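Local coordinates for protein CocE/NonD family hydrolase (PDB 3III) that is probably a serine hydrolase of the CocE/NonD family, acting on ester or amide bonds through an alpha/beta-hydrolase domain, at residues L255-S269 / Q284-R297. Sequence-based numbering, arbitrary orientation.
Sequences LSQIKTPLLTCASWS and QAASEEKWLYVHGR
L262 lies against K290 and A285: its CB packs 3.8 Å from K290 CB, and CD2 reaches A285 CB. With CG anti to the backbone N (chi1 166°), the leucine is laid across the foot of the lysine, whose extended chain gives NZ to the carbonyls of A285 and F282. At the other end of the pairing, V294 CG1 sits over the centre of the W268 six-membered ring, 3.5 Å from its centroid, a CH-pi contact; the indole NE1 meanwhile bonds to E336 O. Between these two ends, strands 262-267 and 290-295 run parallel, their directions 17° apart, joined by backbone bonds that switch donor strand at each step, from L262 N to E289 O through A266 N to Y293 O to a final weak one, H295 N to A266 O; T264 N to W291 O is nearly straight at 174°. They are neighbours in the central sheet of the alpha/beta-hydrolase fold, and helix 275-284 completes a right-handed beta-alpha-beta crossover. W291 CB meets L263 CD1 on the face covered by helix 306-319, and the indole edge comes near L262 O. At the C-terminal ends of the strands, H295 O takes two donors from opposite faces of its plane, S267 OG at 2.9 Å and W268 N at 3.0 Å. Before the strands, S287 OG donates to T260 O (2.7 Å) from above the carbonyl plane.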
loop_
_atom_site.group_PDB
_atom_site.type_symbol
_atom_site.label_atom_id
_atom_site.label_comp_id
_atom_site.label_asym_id
_atom_site.label_seq_id
_atom_site.Cartn_x
_atom_site.Cartn_y
_atom_site.Cartn_z
ATOM N N LEU A 255 12.538 -7.214 -5.828
ATOM C CA LEU A 255 12.801 -5.826 -5.449
ATOM C C LEU A 255 14.292 -5.450 -5.411
ATOM O O LEU A 255 14.631 -4.313 -5.676
ATOM C CB LEU A 255 12.182 -5.557 -4.083
ATOM C CG LEU A 255 10.643 -5.528 -4.046
ATOM C CD1 LEU A 255 10.185 -5.516 -2.609
ATOM C CD2 LEU A 255 10.087 -4.317 -4.768
ATOM N N SER A 256 15.166 -6.412 -5.093
ATOM C CA SER A 256 16.585 -6.151 -5.022
ATOM C C SER A 256 17.239 -5.875 -6.385
ATOM O O SER A 256 18.403 -5.472 -6.468
ATOM C CB SER A 256 17.287 -7.311 -4.314
ATOM O OG SER A 256 17.244 -8.474 -5.096
ATOM N N GLN A 257 16.532 -6.152 -7.455
ATOM C CA GLN A 257 16.935 -5.725 -8.790
ATOM C C GLN A 257 16.764 -4.235 -9.029
ATOM O O GLN A 257 17.303 -3.685 -10.016
ATOM C CB GLN A 257 16.111 -6.482 -9.816
ATOM C CG GLN A 257 16.404 -8.023 -9.795
ATOM C CD GLN A 257 15.645 -8.810 -10.841
ATOM O OE1 GLN A 257 14.998 -8.257 -11.730
ATOM N NE2 GLN A 257 15.740 -10.112 -10.758
ATOM N N ILE A 258 15.967 -3.571 -8.200
ATOM C CA ILE A 258 15.710 -2.126 -8.442
ATOM C C ILE A 258 16.932 -1.295 -8.063
ATOM O O ILE A 258 17.439 -1.363 -6.902
ATOM C CB ILE A 258 14.486 -1.642 -7.681
ATOM C CG1 ILE A 258 13.252 -2.362 -8.202
ATOM C CG2 ILE A 258 14.331 -0.137 -7.749
ATOM C CD1 ILE A 258 11.993 -2.008 -7.385
ATOM N N LYS A 259 17.407 -0.515 -9.022
ATOM C CA LYS A 259 18.510 0.434 -8.796
ATOM C C LYS A 259 18.168 1.928 -8.932
ATOM O O LYS A 259 19.003 2.808 -8.627
ATOM C CB LYS A 259 19.646 0.106 -9.766
ATOM C CG LYS A 259 20.165 -1.308 -9.588
ATOM C CD LYS A 259 21.109 -1.666 -10.761
ATOM C CE LYS A 259 22.033 -2.834 -10.398
ATOM N NZ LYS A 259 22.606 -3.490 -11.644
ATOM N N THR A 260 16.976 2.203 -9.446
ATOM C CA THR A 260 16.525 3.569 -9.815
ATOM C C THR A 260 16.362 4.462 -8.573
ATOM O O THR A 260 15.853 4.026 -7.568
ATOM C CB THR A 260 15.154 3.461 -10.564
ATOM O OG1 THR A 260 15.306 2.627 -11.731
ATOM C CG2 THR A 260 14.580 4.813 -10.968
ATOM N N PRO A 261 16.808 5.732 -8.650
ATOM C CA PRO A 261 16.524 6.654 -7.570
ATOM C C PRO A 261 15.035 6.665 -7.202
ATOM O O PRO A 261 14.153 6.706 -8.086
ATOM C CB PRO A 261 16.924 8.008 -8.146
ATOM C CG PRO A 261 18.048 7.704 -9.101
ATOM C CD PRO A 261 17.643 6.345 -9.702
ATOM N N LEU A 262 14.774 6.647 -5.918
ATOM C CA LEU A 262 13.495 6.202 -5.369
ATOM C C LEU A 262 12.976 7.090 -4.234
ATOM O O LEU A 262 13.687 7.368 -3.292
ATOM C CB LEU A 262 13.703 4.755 -4.826
ATOM C CG LEU A 262 12.625 4.178 -3.924
ATOM C CD1 LEU A 262 11.321 4.046 -4.743
ATOM C CD2 LEU A 262 13.007 2.780 -3.416
ATOM N N LEU A 263 11.746 7.566 -4.393
ATOM C CA LEU A 263 10.954 8.213 -3.371
ATOM C C LEU A 263 9.698 7.358 -3.130
ATOM O O LEU A 263 8.808 7.307 -3.957
ATOM C CB LEU A 263 10.614 9.662 -3.792
ATOM C CG LEU A 263 9.651 10.403 -2.865
ATOM C CD1 LEU A 263 10.183 10.576 -1.417
ATOM C CD2 LEU A 263 9.246 11.804 -3.413
ATOM N N THR A 264 9.648 6.659 -1.992
ATOM C CA THR A 264 8.539 5.830 -1.615
ATOM C C THR A 264 7.629 6.532 -0.666
ATOM O O THR A 264 8.108 7.203 0.283
ATOM C CB THR A 264 9.062 4.569 -0.899
ATOM O OG1 THR A 264 10.000 3.918 -1.772
ATOM C CG2 THR A 264 7.892 3.604 -0.519
ATOM N N CYS A 265 6.319 6.400 -0.858
ATOM C CA CYS A 265 5.409 6.736 0.246
ATOM C C CYS A 265 4.791 5.438 0.738
ATOM O O CYS A 265 4.321 4.617 -0.072
ATOM C CB CYS A 265 4.331 7.734 -0.170
ATOM S SG CYS A 265 3.116 7.949 1.121
ATOM N N ALA A 266 4.833 5.254 2.056
ATOM C CA ALA A 266 4.060 4.258 2.818
ATOM C C ALA A 266 3.116 4.971 3.781
ATOM O O ALA A 266 3.371 6.118 4.176
ATOM C CB ALA A 266 4.987 3.329 3.630
ATOM N N SER A 267 2.056 4.294 4.205
ATOM C CA SER A 267 1.126 4.905 5.133
ATOM C C SER A 267 0.760 3.897 6.197
ATOM O O SER A 267 0.487 2.748 5.895
ATOM C CB SER A 267 -0.121 5.384 4.425
ATOM O OG SER A 267 -1.007 6.033 5.311
ATOM N N TRP A 268 0.724 4.349 7.447
ATOM C CA TRP A 268 0.169 3.552 8.520
ATOM C C TRP A 268 -1.332 3.215 8.278
ATOM O O TRP A 268 -1.857 2.308 8.916
ATOM C CB TRP A 268 0.282 4.294 9.844
ATOM C CG TRP A 268 1.577 4.932 10.140
ATOM C CD1 TRP A 268 1.762 6.208 10.559
ATOM C CD2 TRP A 268 2.876 4.304 10.158
ATOM N NE1 TRP A 268 3.091 6.424 10.839
ATOM C CE2 TRP A 268 3.799 5.277 10.590
ATOM C CE3 TRP A 268 3.344 3.024 9.842
ATOM C CZ2 TRP A 268 5.157 5.006 10.751
ATOM C CZ3 TRP A 268 4.712 2.747 10.001
ATOM C CH2 TRP A 268 5.595 3.744 10.468
ATOM N N SER A 269 -2.008 3.959 7.421
ATOM C CA SER A 269 -3.471 3.878 7.231
ATOM C C SER A 269 -3.964 2.831 6.154
ATOM O O SER A 269 -5.176 2.740 5.865
ATOM C CB SER A 269 -3.966 5.233 6.775
ATOM O OG SER A 269 -3.340 6.326 7.487
ATOM N N GLN A 284 14.099 -3.246 0.464
ATOM C CA GLN A 284 14.781 -4.225 -0.371
ATOM C C GLN A 284 15.418 -3.651 -1.651
ATOM O O GLN A 284 16.308 -4.271 -2.238
ATOM C CB GLN A 284 13.804 -5.314 -0.810
ATOM C CG GLN A 284 13.443 -6.350 0.277
ATOM C CD GLN A 284 12.519 -7.403 -0.261
ATOM O OE1 GLN A 284 12.732 -7.907 -1.368
ATOM N NE2 GLN A 284 11.413 -7.667 0.457
ATOM N N ALA A 285 14.891 -2.526 -2.137
ATOM C CA ALA A 285 15.465 -1.898 -3.327
ATOM C C ALA A 285 17.001 -1.738 -3.131
ATOM O O ALA A 285 17.456 -1.291 -2.048
ATOM C CB ALA A 285 14.781 -0.527 -3.619
ATOM N N ALA A 286 17.759 -2.022 -4.189
ATOM C CA ALA A 286 19.210 -1.863 -4.202
ATOM C C ALA A 286 19.622 -0.418 -4.485
ATOM O O ALA A 286 20.768 -0.066 -4.340
ATOM C CB ALA A 286 19.877 -2.849 -5.226
ATOM N N SER A 287 18.665 0.420 -4.852
ATOM C CA SER A 287 18.905 1.835 -5.169
ATOM C C SER A 287 19.849 2.552 -4.190
ATOM O O SER A 287 19.602 2.560 -3.010
ATOM C CB SER A 287 17.556 2.548 -5.176
ATOM O OG SER A 287 16.658 1.911 -6.081
ATOM N N GLU A 288 20.923 3.166 -4.688
ATOM C CA GLU A 288 21.846 3.875 -3.819
ATOM C C GLU A 288 21.234 5.185 -3.297
ATOM O O GLU A 288 21.696 5.740 -2.282
ATOM C CB GLU A 288 23.145 4.158 -4.598
ATOM C CG GLU A 288 24.027 2.939 -4.720
ATOM C CD GLU A 288 25.221 3.118 -5.691
ATOM O OE1 GLU A 288 25.525 4.256 -6.133
ATOM O OE2 GLU A 288 25.855 2.095 -6.012
ATOM N N GLU A 289 20.187 5.673 -3.971
ATOM C CA GLU A 289 19.584 6.963 -3.662
ATOM C C GLU A 289 18.082 6.693 -3.450
ATOM O O GLU A 289 17.348 6.542 -4.419
ATOM C CB GLU A 289 19.806 7.920 -4.837
ATOM C CG GLU A 289 21.296 8.155 -5.161
ATOM C CD GLU A 289 21.541 9.117 -6.343
ATOM O OE1 GLU A 289 21.553 8.705 -7.529
ATOM O OE2 GLU A 289 21.770 10.281 -6.090
ATOM N N LYS A 290 17.666 6.549 -2.200
ATOM C CA LYS A 290 16.284 6.240 -1.892
ATOM C C LYS A 290 15.811 6.946 -0.625
ATOM O O LYS A 290 16.592 7.148 0.313
ATOM C CB LYS A 290 16.093 4.740 -1.820
ATOM C CG LYS A 290 16.938 4.003 -0.788
ATOM C CD LYS A 290 16.456 2.526 -0.656
ATOM C CE LYS A 290 17.292 1.750 0.318
ATOM N NZ LYS A 290 16.928 0.252 0.366
ATOM N N TRP A 291 14.534 7.328 -0.637
ATOM C CA TRP A 291 13.899 8.048 0.459
ATOM C C TRP A 291 12.543 7.465 0.725
ATOM O O TRP A 291 11.859 7.009 -0.195
ATOM C CB TRP A 291 13.748 9.537 0.086
ATOM C CG TRP A 291 15.078 10.238 0.053
ATOM C CD1 TRP A 291 15.664 10.948 1.072
ATOM C CD2 TRP A 291 16.011 10.270 -1.035
ATOM N NE1 TRP A 291 16.896 11.389 0.686
ATOM C CE2 TRP A 291 17.138 10.974 -0.597
ATOM C CE3 TRP A 291 16.011 9.741 -2.329
ATOM C CZ2 TRP A 291 18.250 11.215 -1.423
ATOM C CZ3 TRP A 291 17.145 9.994 -3.157
ATOM C CH2 TRP A 291 18.226 10.704 -2.688
ATOM N N LEU A 292 12.104 7.570 1.963
ATOM C CA LEU A 292 10.801 7.080 2.358
ATOM C C LEU A 292 10.051 8.170 3.124
ATOM O O LEU A 292 10.618 8.840 4.024
ATOM C CB LEU A 292 10.986 5.833 3.260
ATOM C CG LEU A 292 9.776 5.265 3.982
ATOM C CD1 LEU A 292 8.805 4.731 2.956
ATOM C CD2 LEU A 292 10.216 4.134 5.013
ATOM N N TYR A 293 8.783 8.348 2.793
ATOM C CA TYR A 293 7.916 9.266 3.535
ATOM C C TYR A 293 6.720 8.454 4.052
ATOM O O TYR A 293 6.050 7.795 3.254
ATOM C CB TYR A 293 7.433 10.344 2.591
ATOM C CG TYR A 293 6.381 11.274 3.137
ATOM C CD1 TYR A 293 6.683 12.176 4.120
ATOM C CD2 TYR A 293 5.072 11.211 2.675
ATOM C CE1 TYR A 293 5.695 12.999 4.673
ATOM C CE2 TYR A 293 4.091 12.053 3.174
ATOM C CZ TYR A 293 4.397 12.936 4.157
ATOM O OH TYR A 293 3.405 13.707 4.680
ATOM N N VAL A 294 6.470 8.496 5.358
ATOM C CA VAL A 294 5.358 7.768 5.995
ATOM C C VAL A 294 4.418 8.712 6.709
ATOM O O VAL A 294 4.825 9.461 7.594
ATOM C CB VAL A 294 5.809 6.678 6.956
ATOM C CG1 VAL A 294 4.649 5.710 7.297
ATOM C CG2 VAL A 294 7.034 5.852 6.397
ATOM N N HIS A 295 3.131 8.568 6.427
ATOM C CA HIS A 295 2.104 9.325 7.148
ATOM C C HIS A 295 0.984 8.424 7.631
ATOM O O HIS A 295 0.812 7.296 7.114
ATOM C CB HIS A 295 1.554 10.419 6.245
ATOM C CG HIS A 295 0.775 9.917 5.076
ATOM N ND1 HIS A 295 -0.536 9.501 5.201
ATOM C CD2 HIS A 295 1.103 9.748 3.780
ATOM C CE1 HIS A 295 -0.975 9.105 4.018
ATOM N NE2 HIS A 295 0.004 9.226 3.140
ATOM N N GLY A 296 0.218 8.937 8.597
ATOM C CA GLY A 296 -0.952 8.262 9.137
ATOM C C GLY A 296 -2.274 8.972 8.767
ATOM O O GLY A 296 -3.234 8.981 9.548
ATOM N N ARG A 297 -2.335 9.459 7.544
ATOM C CA ARG A 297 -3.479 10.198 7.003
ATOM C C ARG A 297 -4.076 9.437 5.804
ATOM O O ARG A 297 -3.819 8.245 5.630
ATOM C CB ARG A 297 -2.998 11.596 6.596
ATOM C CG ARG A 297 -2.095 12.336 7.677
ATOM C CD ARG A 297 -2.880 12.573 8.899
ATOM N NE ARG A 297 -2.032 13.038 10.007
ATOM C CZ ARG A 297 -1.855 14.295 10.387
ATOM N NH1 ARG A 297 -2.413 15.301 9.723
ATOM N NH2 ARG A 297 -1.045 14.534 11.433
HETATM O O HOH W 1 11.814 -9.087 -3.423
HETATM O O HOH W 2 21.534 2.460 -7.547
HETATM O O HOH W 3 19.564 5.081 -6.827
#